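PDB 4D2M: protein F1 from Vaccinia virus ankara, which binds the BH3 domain of the pro-apoptotic protein Bim and so probably keeps the infected cell from dying, as a viral relative of the Bcl-2 proteins. Local coordinates for residues L78-K81 against T82-I86; F162-L165 against S166-C170. The protein carries 1 engineered substitution. All blocks are in the same frame, centred on the assembly; numbering follows the deposited sequence.

Contact 1. Residues L78-K81 against T82-I86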
ATOM      1  N   LEU A  78     -18.264  11.707  13.552  1.00 47.25           N
ATOM      2  CA  LEU A  78     -18.970  10.487  13.926  1.00 46.90           C
ATOM      3  C   LEU A  78     -20.254  10.803  14.691  1.00 45.10           C
ATOM      4  O   LEU A  78     -20.262  11.687  15.550  1.00 42.79           O
ATOM      5  CB  LEU A  78     -18.074   9.580  14.772  1.00 46.50           C
ATOM      6  CG  LEU A  78     -16.845   8.978  14.084  1.00 40.21           C
ATOM      7  CD1 LEU A  78     -16.100   8.066  15.047  1.00 37.08           C
ATOM      8  CD2 LEU A  78     -17.222   8.222  12.816  1.00 34.22           C
ATOM      9  N   PRO A  79     -21.347  10.083  14.382  1.00 45.07           N
ATOM     10  CA  PRO A  79     -22.583  10.283  15.141  1.00 49.90           C
ATOM     11  C   PRO A  79     -22.527   9.622  16.515  1.00 52.19           C
ATOM     12  O   PRO A  79     -21.585   8.884  16.807  1.00 46.64           O
ATOM     13  CB  PRO A  79     -23.643   9.622  14.258  1.00 49.06           C
ATOM     14  CG  PRO A  79     -22.905   8.557  13.536  1.00 41.91           C
ATOM     15  CD  PRO A  79     -21.527   9.107  13.292  1.00 42.28           C
ATOM     16  N   THR A  80     -23.539   9.886  17.333  1.00 42.97           N
ATOM     17  CA  THR A  80     -23.612   9.365  18.693  1.00 43.81           C
ATOM     18  C   THR A  80     -23.424   7.853  18.748  1.00 43.33           C
ATOM     19  O   THR A  80     -22.714   7.336  19.614  1.00 40.02           O
ATOM     20  CB  THR A  80     -24.966   9.719  19.336  1.00 46.21           C
ATOM     21  OG1 THR A  80     -25.185  11.133  19.242  1.00 49.02           O
ATOM     22  CG2 THR A  80     -25.007   9.295  20.800  1.00 51.05           C
ATOM     23  N   LYS A  81     -24.063   7.154  17.816  1.00 44.45           N
ATOM     24  CA  LYS A  81     -24.046   5.697  17.783  1.00 39.59           C
ATOM     25  C   LYS A  81     -22.627   5.147  17.682  1.00 36.99           C
ATOM     26  O   LYS A  81     -22.267   4.196  18.378  1.00 37.08           O
ATOM     27  CB  LYS A  81     -24.891   5.198  16.607  1.00 42.25           C
ATOM     28  CG  LYS A  81     -24.834   3.698  16.374  1.00 46.98           C
ATOM     29  CD  LYS A  81     -25.820   3.273  15.298  1.00 46.96           C
ATOM     30  CE  LYS A  81     -27.054   2.630  15.903  1.00 52.05           C
ATOM     31  NZ  LYS A  81     -28.091   2.346  14.876  1.00 61.57           N
ATOM     32  N   THR A  82     -21.822   5.752  16.814  1.00 35.79           N
ATOM     33  CA  THR A  82     -20.469   5.269  16.569  1.00 34.34           C
ATOM     34  C   THR A  82     -19.564   5.570  17.755  1.00 33.25           C
ATOM     35  O   THR A  82     -18.687   4.777  18.096  1.00 31.92           O
ATOM     36  CB  THR A  82     -19.863   5.899  15.302  1.00 34.83           C
ATOM     37  OG1 THR A  82     -20.861   5.974  14.276  1.00 36.14           O
ATOM     38  CG2 THR A  82     -18.681   5.073  14.810  1.00 32.90           C
ATOM     39  N   ARG A  83     -19.784   6.722  18.379  1.00 37.56           N
ATOM     40  CA  ARG A  83     -19.008   7.122  19.546  1.00 41.40           C
ATOM     41  C   ARG A  83     -19.277   6.187  20.720  1.00 42.45           C
ATOM     42  O   ARG A  83     -18.374   5.887  21.502  1.00 42.01           O
ATOM     43  CB  ARG A  83     -19.331   8.565  19.933  1.00 41.77           C
ATOM     44  CG  ARG A  83     -18.940   9.577  18.870  1.00 41.27           C
ATOM     45  CD  ARG A  83     -19.158  11.008  19.343  1.00 43.81           C
ATOM     46  NE  ARG A  83     -18.860  11.970  18.286  1.00 44.75           N
ATOM     47  CZ  ARG A  83     -18.680  13.273  18.481  1.00 52.25           C
ATOM     48  NH1 ARG A  83     -18.760  13.790  19.701  1.00 58.20           N
ATOM     49  NH2 ARG A  83     -18.412  14.062  17.449  1.00 50.75           N
ATOM     50  N   SER A  84     -20.520   5.728  20.836  1.00 36.54           N
ATOM     51  CA  SER A  84     -20.885   4.774  21.877  1.00 37.23           C
ATOM     52  C   SER A  84     -20.138   3.458  21.677  1.00 35.36           C
ATOM     53  O   SER A  84     -19.625   2.870  22.628  1.00 35.32           O
ATOM     54  CB  SER A  84     -22.394   4.526  21.875  1.00 40.17           C
ATOM     55  OG  SER A  84     -23.111   5.748  21.863  1.00 48.83           O
ATOM     56  N   TYR A  85     -20.083   3.003  20.429  1.00 34.05           N
ATOM     57  CA  TYR A  85     -19.399   1.761  20.101  1.00 32.45           C
ATOM     58  C   TYR A  85     -17.910   1.885  20.400  1.00 32.88           C
ATOM     59  O   TYR A  85     -17.278   0.929  20.845  1.00 34.09           O
ATOM     60  CB  TYR A  85     -19.620   1.400  18.631  1.00 33.00           C
ATOM     61  CG  TYR A  85     -21.057   1.078  18.273  1.00 38.26           C
ATOM     62  CD1 TYR A  85     -22.036   0.961  19.254  1.00 41.14           C
ATOM     63  CD2 TYR A  85     -21.431   0.884  16.952  1.00 38.39           C
ATOM     64  CE1 TYR A  85     -23.344   0.666  18.925  1.00 43.46           C
ATOM     65  CE2 TYR A  85     -22.737   0.587  16.615  1.00 36.75           C
ATOM     66  CZ  TYR A  85     -23.688   0.480  17.605  1.00 44.86           C
ATOM     67  OH  TYR A  85     -24.990   0.185  17.280  1.00 52.28           O
ATOM     68  N   ILE A  86     -17.357   3.067  20.151  1.00 31.92           N
ATOM     69  CA  ILE A  86     -15.957   3.331  20.458  1.00 31.98           C
ATOM     70  C   ILE A  86     -15.717   3.245  21.967  1.00 32.42           C
ATOM     71  O   ILE A  86     -14.730   2.657  22.408  1.00 30.48           O
ATOM     72  CB  ILE A  86     -15.519   4.710  19.915  1.00 30.11           C
ATOM     73  CG1 ILE A  86     -15.412   4.645  18.388  1.00 30.14           C
ATOM     74  CG2 ILE A  86     -14.175   5.136  20.507  1.00 30.26           C
ATOM     75  CD1 ILE A  86     -15.176   5.989  17.706  1.00 30.32           C
TER

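Contact 2. Residues F162-L165 against S166-C170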
ATOM      1  N   PHE A 162      -4.662  -2.986  10.438  1.00 26.91           N
ATOM      2  CA  PHE A 162      -5.888  -2.566  11.114  1.00 24.90           C
ATOM      3  C   PHE A 162      -7.098  -2.745  10.204  1.00 27.21           C
ATOM      4  O   PHE A 162      -8.120  -3.298  10.612  1.00 30.40           O
ATOM      5  CB  PHE A 162      -5.794  -1.099  11.555  1.00 24.96           C
ATOM      6  CG  PHE A 162      -4.808  -0.847  12.668  1.00 24.65           C
ATOM      7  CD1 PHE A 162      -4.286  -1.887  13.421  1.00 26.01           C
ATOM      8  CD2 PHE A 162      -4.413   0.448  12.968  1.00 24.90           C
ATOM      9  CE1 PHE A 162      -3.388  -1.640  14.448  1.00 29.81           C
ATOM     10  CE2 PHE A 162      -3.518   0.700  13.991  1.00 25.03           C
ATOM     11  CZ  PHE A 162      -3.005  -0.343  14.731  1.00 25.56           C
ATOM     12  N   THR A 163      -6.972  -2.280   8.965  1.00 29.06           N
ATOM     13  CA  THR A 163      -8.080  -2.301   8.021  1.00 28.95           C
ATOM     14  C   THR A 163      -8.522  -3.734   7.742  1.00 27.40           C
ATOM     15  O   THR A 163      -9.698  -4.065   7.881  1.00 29.79           O
ATOM     16  CB  THR A 163      -7.694  -1.602   6.707  1.00 33.43           C
ATOM     17  OG1 THR A 163      -7.299  -0.254   6.994  1.00 30.78           O
ATOM     18  CG2 THR A 163      -8.861  -1.587   5.726  1.00 40.30           C
ATOM     19  N   LEU A 164      -7.569  -4.584   7.376  1.00 25.32           N
ATOM     20  CA  LEU A 164      -7.856  -5.985   7.097  1.00 25.44           C
ATOM     21  C   LEU A 164      -8.495  -6.688   8.292  1.00 24.27           C
ATOM     22  O   LEU A 164      -9.578  -7.259   8.178  1.00 28.27           O
ATOM     23  CB  LEU A 164      -6.573  -6.714   6.688  1.00 30.72           C
ATOM     24  CG  LEU A 164      -6.647  -8.238   6.580  1.00 32.62           C
ATOM     25  CD1 LEU A 164      -7.789  -8.674   5.677  1.00 37.45           C
ATOM     26  CD2 LEU A 164      -5.322  -8.796   6.068  1.00 27.07           C
ATOM     27  N   LEU A 165      -7.828  -6.646   9.440  1.00 22.50           N
ATOM     28  CA  LEU A 165      -8.281  -7.414  10.594  1.00 24.14           C
ATOM     29  C   LEU A 165      -9.619  -6.914  11.135  1.00 24.34           C
ATOM     30  O   LEU A 165     -10.393  -7.694  11.687  1.00 27.18           O
ATOM     31  CB  LEU A 165      -7.225  -7.388  11.700  1.00 25.30           C
ATOM     32  CG  LEU A 165      -6.233  -8.556  11.692  1.00 27.51           C
ATOM     33  CD1 LEU A 165      -6.928  -9.865  12.064  1.00 32.53           C
ATOM     34  CD2 LEU A 165      -5.524  -8.684  10.348  1.00 23.40           C
ATOM     35  N   SER A 166      -9.898  -5.625  10.962  1.00 28.37           N
ATOM     36  CA  SER A 166     -11.168  -5.057  11.410  1.00 33.65           C
ATOM     37  C   SER A 166     -12.345  -5.691  10.668  1.00 31.14           C
ATOM     38  O   SER A 166     -13.382  -5.982  11.266  1.00 29.17           O
ATOM     39  CB  SER A 166     -11.179  -3.539  11.218  1.00 33.80           C
ATOM     40  OG  SER A 166     -10.959  -3.193   9.862  1.00 39.92           O
ATOM     41  N   HIS A 167     -12.183  -5.897   9.365  1.00 27.93           N
ATOM     42  CA  HIS A 167     -13.182  -6.618   8.580  1.00 29.68           C
ATOM     43  C   HIS A 167     -13.389  -8.015   9.148  1.00 30.94           C
ATOM     44  O   HIS A 167     -14.517  -8.433   9.402  1.00 30.29           O
ATOM     45  CB  HIS A 167     -12.760  -6.720   7.112  1.00 33.23           C
ATOM     46  CG  HIS A 167     -13.056  -5.492   6.309  1.00 37.05           C
ATOM     47  ND1 HIS A 167     -14.250  -5.309   5.645  1.00 40.56           N
ATOM     48  CD2 HIS A 167     -12.311  -4.392   6.053  1.00 37.10           C
ATOM     49  CE1 HIS A 167     -14.229  -4.146   5.019  1.00 39.18           C
ATOM     50  NE2 HIS A 167     -13.064  -3.569   5.251  1.00 36.78           N
ATOM     51  N   THR A 168     -12.282  -8.726   9.347  1.00 30.55           N
ATOM     52  CA  THR A 168     -12.318 -10.106   9.813  1.00 28.07           C
ATOM     53  C   THR A 168     -12.917 -10.239  11.213  1.00 32.18           C
ATOM     54  O   THR A 168     -13.649 -11.187  11.487  1.00 33.45           O
ATOM     55  CB  THR A 168     -10.907 -10.722   9.823  1.00 28.83           C
ATOM     56  OG1 THR A 168     -10.285 -10.517   8.548  1.00 30.74           O
ATOM     57  CG2 THR A 168     -10.968 -12.217  10.124  1.00 32.89           C
ATOM     58  N   ILE A 169     -12.599  -9.297  12.097  1.00 30.44           N
ATOM     59  CA  ILE A 169     -13.067  -9.359  13.479  1.00 31.31           C
ATOM     60  C   ILE A 169     -14.540  -8.976  13.588  1.00 30.59           C
ATOM     61  O   ILE A 169     -15.284  -9.561  14.372  1.00 33.97           O
ATOM     62  CB  ILE A 169     -12.234  -8.440  14.398  1.00 35.91           C
ATOM     63  CG1 ILE A 169     -10.799  -8.958  14.500  1.00 33.81           C
ATOM     64  CG2 ILE A 169     -12.836  -8.370  15.804  1.00 41.51           C
ATOM     65  CD1 ILE A 169      -9.816  -7.942  15.032  1.00 32.43           C
ATOM     66  N   CYS A 170     -14.960  -7.992  12.803  1.00 33.34           N
ATOM     67  CA  CYS A 170     -16.332  -7.506  12.880  1.00 35.96           C
ATOM     68  C   CYS A 170     -17.278  -8.364  12.052  1.00 32.64           C
ATOM     69  O   CYS A 170     -17.849  -7.899  11.067  1.00 35.22           O
ATOM     70  CB  CYS A 170     -16.408  -6.052  12.420  1.00 37.08           C
ATOM     71  SG  CYS A 170     -15.511  -4.916  13.489  1.00 36.32           S
TER

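Contact 1. Residues L78-K81 against T82-I86
R83 reaches back to L78 because its CG stands beside its backbone N (chi1 -64°) and the chain then runs extended to NE. NE gives a weak hydrogen bond to L78 O at 3.1 Å. S84 also turns OG to the backbone N side (chi1 -49°). This brings OG within 2.8 Å of T80 O, above the carbonyl plane. S84 N bonds to the same oxygen, so two donors from one residue hold it. K81 and Y85 lie side by side, pointing the same way. K81 CG packs 3.6 Å from Y85 CZ, while K81 O sits over one face of the ring, 3.3 Å from Y85 CG. K81 NZ forms a salt bridge with E54 of the second subunit; Y85 OH hydrogen-bonds to it. L78 crosses I86 at about a right angle, on a face covered by M60 and A61 of the second subunit. L78 CD1 and I86 CD1 make a tight contact of 3.5 Å. T82 OG1 rests 3.4 Å from P79 CD and bonds to H57 of the second subunit. The backbone turns helical here: R83 N bonds to P79 O at 3.2 Å, in the first turn of helix 80-99, with P79 at the N-cap position.

Contact 2. Residues F162-L165 against S166-C170
The H167 ring presents its edge to T163: CD2 lies 3.2 Å from T163 O, which is in the ring plane. The carbon edge makes this approach, while ND1 has a weak hydrogen bond to D120 of the third subunit. T117 of that subunit also packs on H167. The ring is turned about perpendicular to the CA-CB-CG plane (chi2 -90°), and CD2 faces T163 O. H167 N reaches T163 O by a weak hydrogen bond of 3.4 Å. The modelled S166 OG lies 2.5 Å from T163 O, above the carbonyl plane; their hydrogen bond is probably too short to take at face value. The S166 hydroxyl lies between its backbone N and carbonyl carbon (chi1 58°), and this turns it back toward the preceding turn. The main chain is held by S166 N to F162 O at 2.9 Å and by I169 N to L165 O at 2.8 Å. I169 folds over this last carbonyl, with CG1 3.1 Å from L165 O. T168 OG1 is bonded to N122 of the same chain and to N123 of the third subunit. L165 and I169 pack against helix 135-150. At the helix end, R55 of the second subunit donates to H167 O, in the last turn, and to C170 O, just beyond. Carbonyls gathered at a helix C-terminus carry partial negative charge, consistent with their attracting an arginine.

In the fold
Contact 1 comes first along the chain, at the start of helix 80-99. Contact 2 follows much later, in the final turns of helix 155-169. Their centres are about 18 Å apart and their nearest atoms about 9 Å, so they do not touch. Contact 2 is buried, about 9 Å from the chain centre; contact 1 lies farther out, at about 17 Å, and is partly exposed. Both belong to the M11L-like apoptosis-regulator fold, here built of helices without strands. Residues of helix 54-77 of the second subunit reach both. This is consistent with two subunits pairing through that helix, within an assembly of four chains; contact 2 also meets a third subunit.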